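Local coordinates for 50S ribosomal protein L10 (Thermotoga maritima, PDB 1ZAV), which probably forms the base of the ribosomal stalk, binding L7/L12 dimers and helping the ribosome engage GTP-bound translation factors, at residues T22-F27 against L86-G91; R46-D51 against P93-K98; A28-F33 against Y101-D106. One frame throughout, in Å; residues are numbered along the deposited sequence. Where two conformers were deposited one is given.

Contact 1 (T22-F27 against L86-G91)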
ATOM      1  N   THR A  22      16.333  23.326   4.049  1.00 50.82           N
ATOM      2  CA  THR A  22      15.355  22.962   3.024  1.00 48.90           C
ATOM      3  C   THR A  22      14.824  21.545   3.179  1.00 48.00           C
ATOM      4  O   THR A  22      15.505  20.676   3.727  1.00 49.68           O
ATOM      5  CB  THR A  22      15.972  23.072   1.635  1.00 47.97           C
ATOM      6  OG1 THR A  22      17.234  22.386   1.625  1.00 47.49           O
ATOM      7  CG2 THR A  22      16.170  24.534   1.262  1.00 49.18           C
ATOM      8  N   SER A  23      13.605  21.318   2.691  1.00 45.13           N
ATOM      9  CA  SER A  23      12.982  20.003   2.757  1.00 42.77           C
ATOM     10  C   SER A  23      12.984  19.392   1.353  1.00 41.59           C
ATOM     11  O   SER A  23      12.648  18.226   1.163  1.00 41.35           O
ATOM     12  CB  SER A  23      11.550  20.115   3.288  1.00 43.71           C
ATOM     13  OG  SER A  23      10.703  20.789   2.372  1.00 43.16           O
ATOM     14  N   LEU A  24      13.377  20.202   0.381  1.00 39.36           N
ATOM     15  CA  LEU A  24      13.456  19.780  -1.006  1.00 40.02           C
ATOM     16  C   LEU A  24      14.468  20.630  -1.758  1.00 39.27           C
ATOM     17  O   LEU A  24      14.553  21.845  -1.564  1.00 40.57           O
ATOM     18  CB  LEU A  24      12.083  19.907  -1.704  1.00 36.85           C
ATOM     19  CG  LEU A  24      12.144  19.840  -3.240  1.00 37.26           C
ATOM     20  CD1 LEU A  24      12.514  18.424  -3.654  1.00 40.27           C
ATOM     21  CD2 LEU A  24      10.798  20.219  -3.869  1.00 36.47           C
ATOM     22  N   ILE A  25      15.250  19.959  -2.592  1.00 38.77           N
ATOM     23  CA  ILE A  25      16.226  20.583  -3.464  1.00 39.20           C
ATOM     24  C   ILE A  25      16.087  19.738  -4.732  1.00 39.69           C
ATOM     25  O   ILE A  25      16.412  18.554  -4.727  1.00 40.14           O
ATOM     26  CB  ILE A  25      17.691  20.468  -2.933  1.00 40.48           C
ATOM     27  CG1 ILE A  25      17.839  21.233  -1.614  1.00 42.89           C
ATOM     28  CG2 ILE A  25      18.659  21.056  -3.953  1.00 42.44           C
ATOM     29  CD1 ILE A  25      19.231  21.082  -0.956  1.00 45.37           C
ATOM     30  N   LEU A  26      15.554  20.330  -5.794  1.00 39.16           N
ATOM     31  CA  LEU A  26      15.396  19.619  -7.054  1.00 39.90           C
ATOM     32  C   LEU A  26      16.159  20.379  -8.135  1.00 40.02           C
ATOM     33  O   LEU A  26      16.018  21.598  -8.286  1.00 42.32           O
ATOM     34  CB  LEU A  26      13.903  19.469  -7.405  1.00 39.64           C
ATOM     35  CG  LEU A  26      13.557  18.738  -8.709  1.00 37.92           C
ATOM     36  CD1 LEU A  26      12.140  18.189  -8.657  1.00 38.92           C
ATOM     37  CD2 LEU A  26      13.732  19.686  -9.877  1.00 40.58           C
ATOM     38  N   PHE A  27      16.982  19.652  -8.885  1.00 38.39           N
ATOM     39  CA  PHE A  27      17.799  20.251  -9.923  1.00 39.44           C
ATOM     40  C   PHE A  27      17.158  20.101 -11.280  1.00 41.41           C
ATOM     41  O   PHE A  27      16.829  18.989 -11.686  1.00 43.15           O
ATOM     42  CB  PHE A  27      19.165  19.590  -9.914  1.00 38.16           C
ATOM     43  CG  PHE A  27      19.851  19.682  -8.583  1.00 38.46           C
ATOM     44  CD1 PHE A  27      20.576  20.822  -8.239  1.00 40.91           C
ATOM     45  CD2 PHE A  27      19.758  18.636  -7.666  1.00 40.29           C
ATOM     46  CE1 PHE A  27      21.207  20.921  -6.990  1.00 37.98           C
ATOM     47  CE2 PHE A  27      20.385  18.723  -6.412  1.00 43.45           C
ATOM     48  CZ  PHE A  27      21.111  19.870  -6.080  1.00 40.00           C
ATOM     49  N   LEU A  86      15.200  24.228  -7.511  0.50 41.06           N
ATOM     50  CA  LEU A  86      13.890  24.417  -6.898  0.50 40.62           C
ATOM     51  C   LEU A  86      13.997  23.933  -5.462  0.50 40.15           C
ATOM     52  O   LEU A  86      14.275  22.761  -5.222  0.50 41.25           O
ATOM     53  CB  LEU A  86      12.842  23.589  -7.653  0.50 41.77           C
ATOM     54  CG  LEU A  86      11.363  23.618  -7.257  0.50 43.70           C
ATOM     55  CD1 LEU A  86      10.572  22.760  -8.241  0.50 44.33           C
ATOM     56  CD2 LEU A  86      11.174  23.095  -5.847  0.50 42.41           C
ATOM     57  N   TYR A  87      13.791  24.822  -4.497  1.00 37.25           N
ATOM     58  CA  TYR A  87      13.877  24.397  -3.112  1.00 37.87           C
ATOM     59  C   TYR A  87      12.734  24.909  -2.270  1.00 37.78           C
ATOM     60  O   TYR A  87      12.127  25.935  -2.590  1.00 39.50           O
ATOM     61  CB  TYR A  87      15.240  24.775  -2.507  1.00 38.84           C
ATOM     62  CG  TYR A  87      15.564  26.247  -2.507  1.00 39.93           C
ATOM     63  CD1 TYR A  87      15.000  27.106  -1.571  1.00 42.89           C
ATOM     64  CD2 TYR A  87      16.467  26.772  -3.423  1.00 42.86           C
ATOM     65  CE1 TYR A  87      15.335  28.456  -1.541  1.00 43.43           C
ATOM     66  CE2 TYR A  87      16.809  28.120  -3.405  1.00 44.00           C
ATOM     67  CZ  TYR A  87      16.242  28.952  -2.458  1.00 44.44           C
ATOM     68  OH  TYR A  87      16.598  30.275  -2.434  1.00 46.45           O
ATOM     69  N   VAL A  88      12.424  24.158  -1.217  1.00 37.89           N
ATOM     70  CA  VAL A  88      11.344  24.491  -0.303  1.00 39.53           C
ATOM     71  C   VAL A  88      11.885  24.704   1.102  1.00 41.24           C
ATOM     72  O   VAL A  88      12.624  23.870   1.625  1.00 37.23           O
ATOM     73  CB  VAL A  88      10.280  23.367  -0.264  1.00 40.89           C
ATOM     74  CG1 VAL A  88       9.229  23.670   0.806  1.00 38.50           C
ATOM     75  CG2 VAL A  88       9.614  23.238  -1.636  1.00 37.41           C
ATOM     76  N   THR A  89      11.518  25.830   1.709  1.00 41.34           N
ATOM     77  CA  THR A  89      11.970  26.130   3.058  1.00 43.29           C
ATOM     78  C   THR A  89      10.808  26.071   4.046  1.00 43.57           C
ATOM     79  O   THR A  89      11.019  25.925   5.251  1.00 44.06           O
ATOM     80  CB  THR A  89      12.654  27.524   3.131  1.00 44.51           C
ATOM     81  OG1 THR A  89      11.827  28.504   2.499  1.00 42.09           O
ATOM     82  CG2 THR A  89      14.007  27.490   2.430  1.00 45.81           C
ATOM     83  N   GLU A  90       9.583  26.186   3.538  1.00 41.14           N
ATOM     84  CA  GLU A  90       8.413  26.121   4.397  1.00 44.17           C
ATOM     85  C   GLU A  90       7.235  25.492   3.668  1.00 42.70           C
ATOM     86  O   GLU A  90       6.941  25.860   2.536  1.00 43.72           O
ATOM     87  CB  GLU A  90       8.011  27.510   4.903  1.00 44.34           C
ATOM     88  CG  GLU A  90       7.013  27.411   6.051  1.00 50.86           C
ATOM     89  CD  GLU A  90       6.490  28.752   6.534  1.00 53.88           C
ATOM     90  OE1 GLU A  90       5.825  28.764   7.589  1.00 55.33           O
ATOM     91  OE2 GLU A  90       6.732  29.782   5.868  1.00 55.28           O
ATOM     92  N   GLY A  91       6.575  24.547   4.333  1.00 43.25           N
ATOM     93  CA  GLY A  91       5.439  23.850   3.751  1.00 44.08           C
ATOM     94  C   GLY A  91       5.853  22.462   3.279  1.00 44.84           C
ATOM     95  O   GLY A  91       7.041  22.200   3.090  1.00 45.02           O
TER
HETATM   96  O   HOH W   1       9.595  22.831   4.017  1.00 48.74           O
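Two neighbouring antiparallel strands of the L10 sheet meet here, with Leu24, Ile25 and Leu26 on the central strand and Leu86, Tyr87 and Val88 beside it. The axes of these short pieces run at 174°. Leu26 and Leu86 form a hydrogen-bonded pair: Leu26 N reaches Leu86 O at 2.8 Å, and Leu86 N returns a bond to Leu26 O at 2.9 Å. Both donors lie in the plane of the carbonyl they meet. Ile25 and Tyr87 are the following non-hydrogen-bonded pair. Farther along, Val88 N lies 3.2 Å from Leu24 O and is tilted out of its carbonyl plane, a less regular bond. Just before the strand, Ser23 N reaches Val88 O, 2.9 Å away and nearly along the C=O axis. Leu24 N is buried with no partner in the model.

Branched aliphatic residues suit the face carrying Leu24, Leu26, Leu86 and Val88, because Ala96, Val97 and Ile100 of helix 94-106 cover it. There Leu24 CD2 lies 3.9 Å from Val88 CG2, the two side chains crossing obliquely. Leu86 was modelled in two conformers, which makes its tip contacts less certain. Ile25 and Tyr87 face helix 5-19 and touch Phe19. Tyr87 CG stands between its backbone N and carbonyl carbon (chi1 60°), which sets it 4.2 Å from Thr22 CG2, with Tyr87 CD1 of the ring at 4.0 Å from the same methyl. Beyond the strands, one water joins Ser23 OG to Gly91 O, 2.8 Å from each. Glycine suits position 91, where a side chain at these backbone angles would collide with the carbonyl oxygen of Glu90. Apolar residues on both faces, under helices from each side, are typical of an antiparallel sheet at the centre of an alpha/beta fold.

Contact 2 (R46-D51 against P93-K98); sequences REKYGD and PVEAVK
Tyr49, the last residue of helix 35-49, extends its ring to the N-terminal end of helix 94-106, where its hydroxyl meets Ala96. Tyr49 CG lies beside its own backbone N and anti to the carbonyl carbon (chi1 -73°), which starts the ring toward helix 94-106. Ala96 N approaches Tyr49 OH at 2.9 Å, near the ring plane, but the bond is weak, bent to 126° at the hydrogen. The stronger polar partner of this hydroxyl is Asp92 O. Tyrosine suits the place: its polar tip meets backbone atoms and its CE2 packs 3.7 Å from the CB of small Ala96.

Glu95 CB lies 3.3 Å from Tyr49 OH; the Glu95 chain, its CG anti to the backbone N, then bends at chi2 (67°). Lys48, also bent at its second torsion, crosses it, bringing Lys48 CE within 4.0 Å of Glu95 OE1 without their charged ends touching. Gly50 takes the positive phi with which the chain leaves the helix, and Arg46 NH1 reaches across the turn to Asp51 OD1, 2.9 Å away, in a salt bridge. Two helices side by side, both touching strand 83-88, are typical of one helical layer of an alpha/beta sandwich.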
ATOM      1  N   ARG A  46       4.355  30.223  -5.963  1.00 41.38           N
ATOM      2  CA  ARG A  46       3.951  31.171  -4.931  1.00 42.71           C
ATOM      3  C   ARG A  46       2.500  31.001  -4.491  1.00 44.40           C
ATOM      4  O   ARG A  46       2.183  31.081  -3.301  1.00 43.29           O
ATOM      5  CB  ARG A  46       4.188  32.596  -5.432  1.00 43.76           C
ATOM      6  CG  ARG A  46       3.794  33.674  -4.446  1.00 45.55           C
ATOM      7  CD  ARG A  46       3.986  35.057  -5.055  1.00 46.93           C
ATOM      8  NE  ARG A  46       5.393  35.372  -5.294  1.00 46.37           N
ATOM      9  CZ  ARG A  46       6.302  35.504  -4.332  1.00 47.16           C
ATOM     10  NH1 ARG A  46       5.948  35.343  -3.062  1.00 47.24           N
ATOM     11  NH2 ARG A  46       7.561  35.804  -4.636  1.00 45.96           N
ATOM     12  N   GLU A  47       1.624  30.772  -5.462  1.00 47.50           N
ATOM     13  CA  GLU A  47       0.206  30.568  -5.207  1.00 50.01           C
ATOM     14  C   GLU A  47      -0.002  29.460  -4.178  1.00 50.36           C
ATOM     15  O   GLU A  47      -0.986  29.462  -3.441  1.00 51.54           O
ATOM     16  CB  GLU A  47      -0.487  30.196  -6.514  1.00 54.39           C
ATOM     17  CG  GLU A  47      -1.859  29.569  -6.365  1.00 61.67           C
ATOM     18  CD  GLU A  47      -2.428  29.116  -7.701  1.00 65.34           C
ATOM     19  OE1 GLU A  47      -2.756  29.988  -8.535  1.00 67.88           O
ATOM     20  OE2 GLU A  47      -2.534  27.887  -7.921  1.00 68.11           O
ATOM     21  N   LYS A  48       0.937  28.520  -4.126  1.00 48.84           N
ATOM     22  CA  LYS A  48       0.850  27.400  -3.201  1.00 46.21           C
ATOM     23  C   LYS A  48       1.799  27.504  -2.015  1.00 44.81           C
ATOM     24  O   LYS A  48       1.499  27.005  -0.933  1.00 43.83           O
ATOM     25  CB  LYS A  48       1.138  26.085  -3.939  1.00 49.09           C
ATOM     26  CG  LYS A  48       0.142  25.733  -5.038  1.00 51.12           C
ATOM     27  CD  LYS A  48      -1.233  25.428  -4.466  1.00 53.07           C
ATOM     28  CE  LYS A  48      -2.194  24.981  -5.551  1.00 55.50           C
ATOM     29  NZ  LYS A  48      -3.476  24.523  -4.959  1.00 58.09           N
ATOM     30  N   TYR A  49       2.944  28.148  -2.209  1.00 41.84           N
ATOM     31  CA  TYR A  49       3.922  28.251  -1.127  1.00 42.04           C
ATOM     32  C   TYR A  49       4.205  29.664  -0.613  1.00 41.73           C
ATOM     33  O   TYR A  49       4.832  29.829   0.434  1.00 41.91           O
ATOM     34  CB  TYR A  49       5.250  27.623  -1.581  1.00 42.77           C
ATOM     35  CG  TYR A  49       5.241  26.102  -1.662  1.00 41.80           C
ATOM     36  CD1 TYR A  49       5.689  25.322  -0.589  1.00 43.25           C
ATOM     37  CD2 TYR A  49       4.792  25.447  -2.810  1.00 43.88           C
ATOM     38  CE1 TYR A  49       5.692  23.920  -0.663  1.00 43.28           C
ATOM     39  CE2 TYR A  49       4.785  24.048  -2.893  1.00 42.91           C
ATOM     40  CZ  TYR A  49       5.237  23.293  -1.819  1.00 44.36           C
ATOM     41  OH  TYR A  49       5.230  21.910  -1.904  1.00 46.55           O
ATOM     42  N   GLY A  50       3.756  30.680  -1.335  1.00 41.69           N
ATOM     43  CA  GLY A  50       4.067  32.035  -0.904  1.00 43.47           C
ATOM     44  C   GLY A  50       5.569  32.218  -1.094  1.00 44.06           C
ATOM     45  O   GLY A  50       6.073  32.095  -2.208  1.00 44.15           O
ATOM     46  N   ASP A  51       6.295  32.499  -0.018  1.00 44.74           N
ATOM     47  CA  ASP A  51       7.741  32.668  -0.111  1.00 47.60           C
ATOM     48  C   ASP A  51       8.464  31.405   0.373  1.00 46.59           C
ATOM     49  O   ASP A  51       9.684  31.422   0.563  1.00 47.17           O
ATOM     50  CB  ASP A  51       8.207  33.853   0.753  1.00 50.75           C
ATOM     51  CG  ASP A  51       7.679  35.186   0.263  1.00 55.24           C
ATOM     52  OD1 ASP A  51       7.902  35.519  -0.924  1.00 56.47           O
ATOM     53  OD2 ASP A  51       7.047  35.906   1.068  1.00 57.90           O
ATOM     54  N   PRO A  93       6.934  19.789   0.925  1.00 42.90           N
ATOM     55  CA  PRO A  93       7.602  19.854  -0.380  1.00 43.15           C
ATOM     56  C   PRO A  93       7.016  19.128  -1.592  1.00 42.28           C
ATOM     57  O   PRO A  93       7.285  19.509  -2.737  1.00 39.20           O
ATOM     58  CB  PRO A  93       9.016  19.374  -0.050  1.00 42.95           C
ATOM     59  CG  PRO A  93       8.768  18.328   0.990  1.00 43.18           C
ATOM     60  CD  PRO A  93       7.731  18.993   1.882  1.00 42.63           C
ATOM     61  N   VAL A  94       6.220  18.093  -1.358  1.00 43.12           N
ATOM     62  CA  VAL A  94       5.668  17.318  -2.465  1.00 41.61           C
ATOM     63  C   VAL A  94       4.941  18.121  -3.535  1.00 42.87           C
ATOM     64  O   VAL A  94       5.138  17.881  -4.726  1.00 43.13           O
ATOM     65  CB  VAL A  94       4.749  16.196  -1.939  1.00 43.15           C
ATOM     66  CG1 VAL A  94       4.039  15.497  -3.102  1.00 41.37           C
ATOM     67  CG2 VAL A  94       5.592  15.179  -1.162  1.00 41.74           C
ATOM     68  N   GLU A  95       4.123  19.085  -3.125  1.00 41.07           N
ATOM     69  CA  GLU A  95       3.378  19.890  -4.086  1.00 40.88           C
ATOM     70  C   GLU A  95       4.259  20.684  -5.070  1.00 40.14           C
ATOM     71  O   GLU A  95       3.846  20.960  -6.192  1.00 36.93           O
ATOM     72  CB  GLU A  95       2.441  20.848  -3.346  1.00 42.99           C
ATOM     73  CG  GLU A  95       1.693  21.808  -4.263  1.00 47.62           C
ATOM     74  CD  GLU A  95       0.686  21.102  -5.155  1.00 50.28           C
ATOM     75  OE1 GLU A  95       0.175  21.744  -6.100  1.00 52.01           O
ATOM     76  OE2 GLU A  95       0.399  19.911  -4.907  1.00 49.79           O
ATOM     77  N   ALA A  96       5.464  21.064  -4.651  1.00 38.45           N
ATOM     78  CA  ALA A  96       6.349  21.818  -5.536  1.00 36.83           C
ATOM     79  C   ALA A  96       6.863  20.919  -6.657  1.00 37.61           C
ATOM     80  O   ALA A  96       7.045  21.364  -7.791  1.00 36.18           O
ATOM     81  CB  ALA A  96       7.530  22.406  -4.749  1.00 39.56           C
ATOM     82  N   VAL A  97       7.113  19.656  -6.338  1.00 39.15           N
ATOM     83  CA  VAL A  97       7.583  18.733  -7.365  1.00 40.90           C
ATOM     84  C   VAL A  97       6.470  18.593  -8.419  1.00 40.90           C
ATOM     85  O   VAL A  97       6.722  18.677  -9.622  1.00 40.94           O
ATOM     86  CB  VAL A  97       7.926  17.360  -6.766  1.00 41.62           C
ATOM     87  CG1 VAL A  97       8.464  16.433  -7.867  1.00 38.51           C
ATOM     88  CG2 VAL A  97       8.974  17.523  -5.643  1.00 38.88           C
ATOM     89  N   LYS A  98       5.237  18.411  -7.959  1.00 44.28           N
ATOM     90  CA  LYS A  98       4.094  18.282  -8.869  1.00 44.50           C
ATOM     91  C   LYS A  98       3.949  19.508  -9.759  1.00 45.18           C
ATOM     92  O   LYS A  98       3.668  19.395 -10.957  1.00 45.07           O
ATOM     93  CB  LYS A  98       2.797  18.095  -8.081  1.00 47.91           C
ATOM     94  CG  LYS A  98       1.570  17.880  -8.972  1.00 51.29           C
ATOM     95  CD  LYS A  98       0.268  18.077  -8.211  1.00 55.92           C
ATOM     96  CE  LYS A  98       0.242  17.287  -6.908  1.00 59.57           C
ATOM     97  NZ  LYS A  98       0.349  15.814  -7.119  1.00 62.95           N
TER

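Contact 3 (A28-F33 against Y101-D106); sequences ADFLGF and YNFYKD
Phe33 and Tyr104 cross at about a right angle as side chains, their ring planes inclined by 48°, where the loop after strand 24-28 packs on the C-terminal part of helix 94-106. Phe33 CZ stands 3.8 Å above the Tyr104 plane, over the ring centre. Phe103, its CG anti to the backbone N (chi1 -180°), passes Phe33 in the opposite direction, and Phe103 CE2 comes within 3.9 Å of Phe33 CE1. Phe30 lies across Phe103 at roughly a right angle, with 4.1 Å between Phe30 CE1 and Phe103 CE2. The Tyr104 hydroxyl sits at the edge of the Phe30 ring, 3.5 Å from CD1, and donates to Asp29 O; that oxygen is not surely placed, so the bond's short length is doubtful.

A phenylalanine in place of Tyr104 would probably keep the ring packing but leave Asp29 O without this hydroxyl. The loop is shaped by Asp29 OD1, which accepts from Leu31 N at 2.9 Å in an Asx turn and also pairs with Arg113, and by a type II turn from Phe30 to Phe33, whose third position suits Gly32. Aromatic carbon supplies most of the contact, while one phenol donor serves a backbone carbonyl.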
ATOM      1  N   ALA A  28      17.008  21.223 -11.978  1.00 43.47           N
ATOM      2  CA  ALA A  28      16.374  21.248 -13.295  1.00 44.16           C
ATOM      3  C   ALA A  28      17.148  21.980 -14.385  1.00 45.47           C
ATOM      4  O   ALA A  28      17.839  22.971 -14.130  1.00 47.33           O
ATOM      5  CB  ALA A  28      14.986  21.866 -13.171  1.00 44.09           C
ATOM      6  N   ASP A  29      17.016  21.478 -15.609  1.00 46.14           N
ATOM      7  CA  ASP A  29      17.624  22.086 -16.784  1.00 46.00           C
ATOM      8  C   ASP A  29      16.537  23.046 -17.260  1.00 46.16           C
ATOM      9  O   ASP A  29      15.473  22.604 -17.688  1.00 44.74           O
ATOM     10  CB  ASP A  29      17.879  21.024 -17.859  1.00 45.04           C
ATOM     11  CG  ASP A  29      18.324  21.619 -19.183  1.00 47.15           C
ATOM     12  OD1 ASP A  29      18.152  22.840 -19.394  1.00 44.76           O
ATOM     13  OD2 ASP A  29      18.834  20.856 -20.027  1.00 50.70           O
ATOM     14  N   PHE A  30      16.792  24.348 -17.176  1.00 45.55           N
ATOM     15  CA  PHE A  30      15.798  25.337 -17.581  1.00 46.85           C
ATOM     16  C   PHE A  30      16.224  26.113 -18.830  1.00 46.42           C
ATOM     17  O   PHE A  30      15.667  27.174 -19.145  1.00 45.96           O
ATOM     18  CB  PHE A  30      15.539  26.298 -16.416  1.00 46.39           C
ATOM     19  CG  PHE A  30      14.222  27.027 -16.499  1.00 49.09           C
ATOM     20  CD1 PHE A  30      13.021  26.320 -16.500  1.00 49.69           C
ATOM     21  CD2 PHE A  30      14.184  28.419 -16.565  1.00 47.84           C
ATOM     22  CE1 PHE A  30      11.794  26.987 -16.560  1.00 51.06           C
ATOM     23  CE2 PHE A  30      12.962  29.097 -16.626  1.00 51.30           C
ATOM     24  CZ  PHE A  30      11.766  28.379 -16.626  1.00 50.14           C
ATOM     25  N   LEU A  31      17.211  25.574 -19.542  1.00 45.79           N
ATOM     26  CA  LEU A  31      17.720  26.195 -20.761  1.00 45.56           C
ATOM     27  C   LEU A  31      16.612  26.310 -21.803  1.00 46.23           C
ATOM     28  O   LEU A  31      15.780  25.416 -21.927  1.00 47.18           O
ATOM     29  CB  LEU A  31      18.871  25.362 -21.336  1.00 45.88           C
ATOM     30  CG  LEU A  31      20.132  25.239 -20.476  1.00 46.27           C
ATOM     31  CD1 LEU A  31      21.066  24.201 -21.073  1.00 47.07           C
ATOM     32  CD2 LEU A  31      20.819  26.589 -20.391  1.00 45.28           C
ATOM     33  N   GLY A  32      16.596  27.415 -22.539  1.00 46.59           N
ATOM     34  CA  GLY A  32      15.591  27.589 -23.578  1.00 47.27           C
ATOM     35  C   GLY A  32      14.272  28.196 -23.149  1.00 47.78           C
ATOM     36  O   GLY A  32      13.540  28.737 -23.981  1.00 48.88           O
ATOM     37  N   PHE A  33      13.952  28.087 -21.864  1.00 47.07           N
ATOM     38  CA  PHE A  33      12.718  28.655 -21.332  1.00 48.23           C
ATOM     39  C   PHE A  33      12.854  30.177 -21.315  1.00 47.91           C
ATOM     40  O   PHE A  33      13.956  30.714 -21.171  1.00 47.94           O
ATOM     41  CB  PHE A  33      12.466  28.141 -19.912  1.00 49.06           C
ATOM     42  CG  PHE A  33      11.947  26.733 -19.852  1.00 49.07           C
ATOM     43  CD1 PHE A  33      10.581  26.480 -19.909  1.00 50.65           C
ATOM     44  CD2 PHE A  33      12.821  25.658 -19.726  1.00 48.22           C
ATOM     45  CE1 PHE A  33      10.092  25.178 -19.832  1.00 50.29           C
ATOM     46  CE2 PHE A  33      12.341  24.354 -19.650  1.00 47.99           C
ATOM     47  CZ  PHE A  33      10.974  24.114 -19.703  1.00 48.37           C
ATOM     48  N   TYR A 101       6.709  19.573 -12.369  1.00 40.32           N
ATOM     49  CA  TYR A 101       6.541  18.417 -13.250  1.00 43.41           C
ATOM     50  C   TYR A 101       5.464  18.760 -14.293  1.00 43.83           C
ATOM     51  O   TYR A 101       5.665  18.581 -15.493  1.00 42.95           O
ATOM     52  CB  TYR A 101       6.090  17.193 -12.446  1.00 46.84           C
ATOM     53  CG  TYR A 101       5.907  15.937 -13.280  1.00 51.61           C
ATOM     54  CD1 TYR A 101       7.006  15.186 -13.696  1.00 53.75           C
ATOM     55  CD2 TYR A 101       4.631  15.507 -13.660  1.00 53.62           C
ATOM     56  CE1 TYR A 101       6.842  14.030 -14.471  1.00 57.51           C
ATOM     57  CE2 TYR A 101       4.455  14.358 -14.436  1.00 56.54           C
ATOM     58  CZ  TYR A 101       5.565  13.625 -14.837  1.00 57.59           C
ATOM     59  OH  TYR A 101       5.396  12.489 -15.598  1.00 60.86           O
ATOM     60  N   ASN A 102       4.331  19.271 -13.826  1.00 45.35           N
ATOM     61  CA  ASN A 102       3.234  19.638 -14.722  1.00 47.07           C
ATOM     62  C   ASN A 102       3.543  20.876 -15.566  1.00 47.75           C
ATOM     63  O   ASN A 102       2.924  21.095 -16.610  1.00 46.86           O
ATOM     64  CB  ASN A 102       1.952  19.854 -13.910  1.00 47.50           C
ATOM     65  CG  ASN A 102       1.406  18.559 -13.322  1.00 47.98           C
ATOM     66  OD1 ASN A 102       0.666  18.573 -12.337  1.00 48.55           O
ATOM     67  ND2 ASN A 102       1.766  17.431 -13.933  1.00 48.32           N
ATOM     68  N   PHE A 103       4.500  21.692 -15.123  1.00 46.17           N
ATOM     69  CA  PHE A 103       4.864  22.883 -15.876  1.00 45.73           C
ATOM     70  C   PHE A 103       5.659  22.456 -17.103  1.00 46.73           C
ATOM     71  O   PHE A 103       5.396  22.924 -18.216  1.00 46.36           O
ATOM     72  CB  PHE A 103       5.712  23.836 -15.022  1.00 45.03           C
ATOM     73  CG  PHE A 103       6.120  25.093 -15.742  1.00 44.83           C
ATOM     74  CD1 PHE A 103       5.234  26.157 -15.871  1.00 44.91           C
ATOM     75  CD2 PHE A 103       7.389  25.208 -16.297  1.00 43.76           C
ATOM     76  CE1 PHE A 103       5.604  27.316 -16.545  1.00 47.04           C
ATOM     77  CE2 PHE A 103       7.773  26.355 -16.974  1.00 45.57           C
ATOM     78  CZ  PHE A 103       6.878  27.418 -17.098  1.00 47.02           C
ATOM     79  N   TYR A 104       6.638  21.577 -16.894  1.00 45.02           N
ATOM     80  CA  TYR A 104       7.461  21.084 -17.991  1.00 46.10           C
ATOM     81  C   TYR A 104       6.565  20.359 -18.991  1.00 47.69           C
ATOM     82  O   TYR A 104       6.792  20.423 -20.196  1.00 46.91           O
ATOM     83  CB  TYR A 104       8.546  20.133 -17.474  1.00 45.72           C
ATOM     84  CG  TYR A 104       9.845  20.830 -17.123  1.00 43.26           C
ATOM     85  CD1 TYR A 104       9.872  21.880 -16.203  1.00 44.60           C
ATOM     86  CD2 TYR A 104      11.042  20.470 -17.745  1.00 44.08           C
ATOM     87  CE1 TYR A 104      11.063  22.565 -15.913  1.00 43.27           C
ATOM     88  CE2 TYR A 104      12.236  21.140 -17.463  1.00 43.78           C
ATOM     89  CZ  TYR A 104      12.236  22.189 -16.549  1.00 44.09           C
ATOM     90  OH  TYR A 104      13.404  22.866 -16.287  1.00 42.91           O
ATOM     91  N   LYS A 105       5.549  19.675 -18.478  1.00 50.95           N
ATOM     92  CA  LYS A 105       4.612  18.953 -19.335  1.00 56.35           C
ATOM     93  C   LYS A 105       3.785  19.918 -20.175  1.00 57.70           C
ATOM     94  O   LYS A 105       3.641  19.728 -21.385  1.00 58.83           O
ATOM     95  CB  LYS A 105       3.686  18.070 -18.495  1.00 58.45           C
ATOM     96  CG  LYS A 105       4.233  16.674 -18.248  1.00 59.78           C
ATOM     97  CD  LYS A 105       3.306  15.856 -17.357  1.00 62.66           C
ATOM     98  CE  LYS A 105       1.907  15.740 -17.943  1.00 63.77           C
ATOM     99  NZ  LYS A 105       1.001  14.978 -17.037  1.00 65.70           N
ATOM    100  N   ASP A 106       3.247  20.950 -19.534  1.00 59.45           N
ATOM    101  CA  ASP A 106       2.448  21.955 -20.231  1.00 60.34           C
ATOM    102  C   ASP A 106       3.276  22.618 -21.332  1.00 60.96           C
ATOM    103  O   ASP A 106       2.751  23.005 -22.375  1.00 59.41           O
ATOM    104  CB  ASP A 106       1.971  23.032 -19.251  1.00 60.86           C
ATOM    105  CG  ASP A 106       1.068  22.484 -18.171  1.00 62.40           C
ATOM    106  OD1 ASP A 106       0.691  23.258 -17.265  1.00 63.94           O
ATOM    107  OD2 ASP A 106       0.732  21.284 -18.224  1.00 63.18           O
TER

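In the fold
Contact 1 is the most buried of the three and belongs to the sheet itself, so backbone bonds carry it; aliphatic side chains fill the face under helix 94-106, and Tyr87 lies beside Ile25 on the other. Contacts 2 and 3, each only partly buried, both use helix 94-106, at its beginning and at its end, with centres about 15 Å apart. In the former chiefly one tyrosine reaches from helix 35-49, with Lys48 near Glu95; in the latter rings of the loop and of the helix meet, with one doubtful hydroxyl bond. Contacts 1 and 2 touch directly, Pro93 and Val97 packing on Leu24, whereas contact 3 adjoins contact 1 only through the chain.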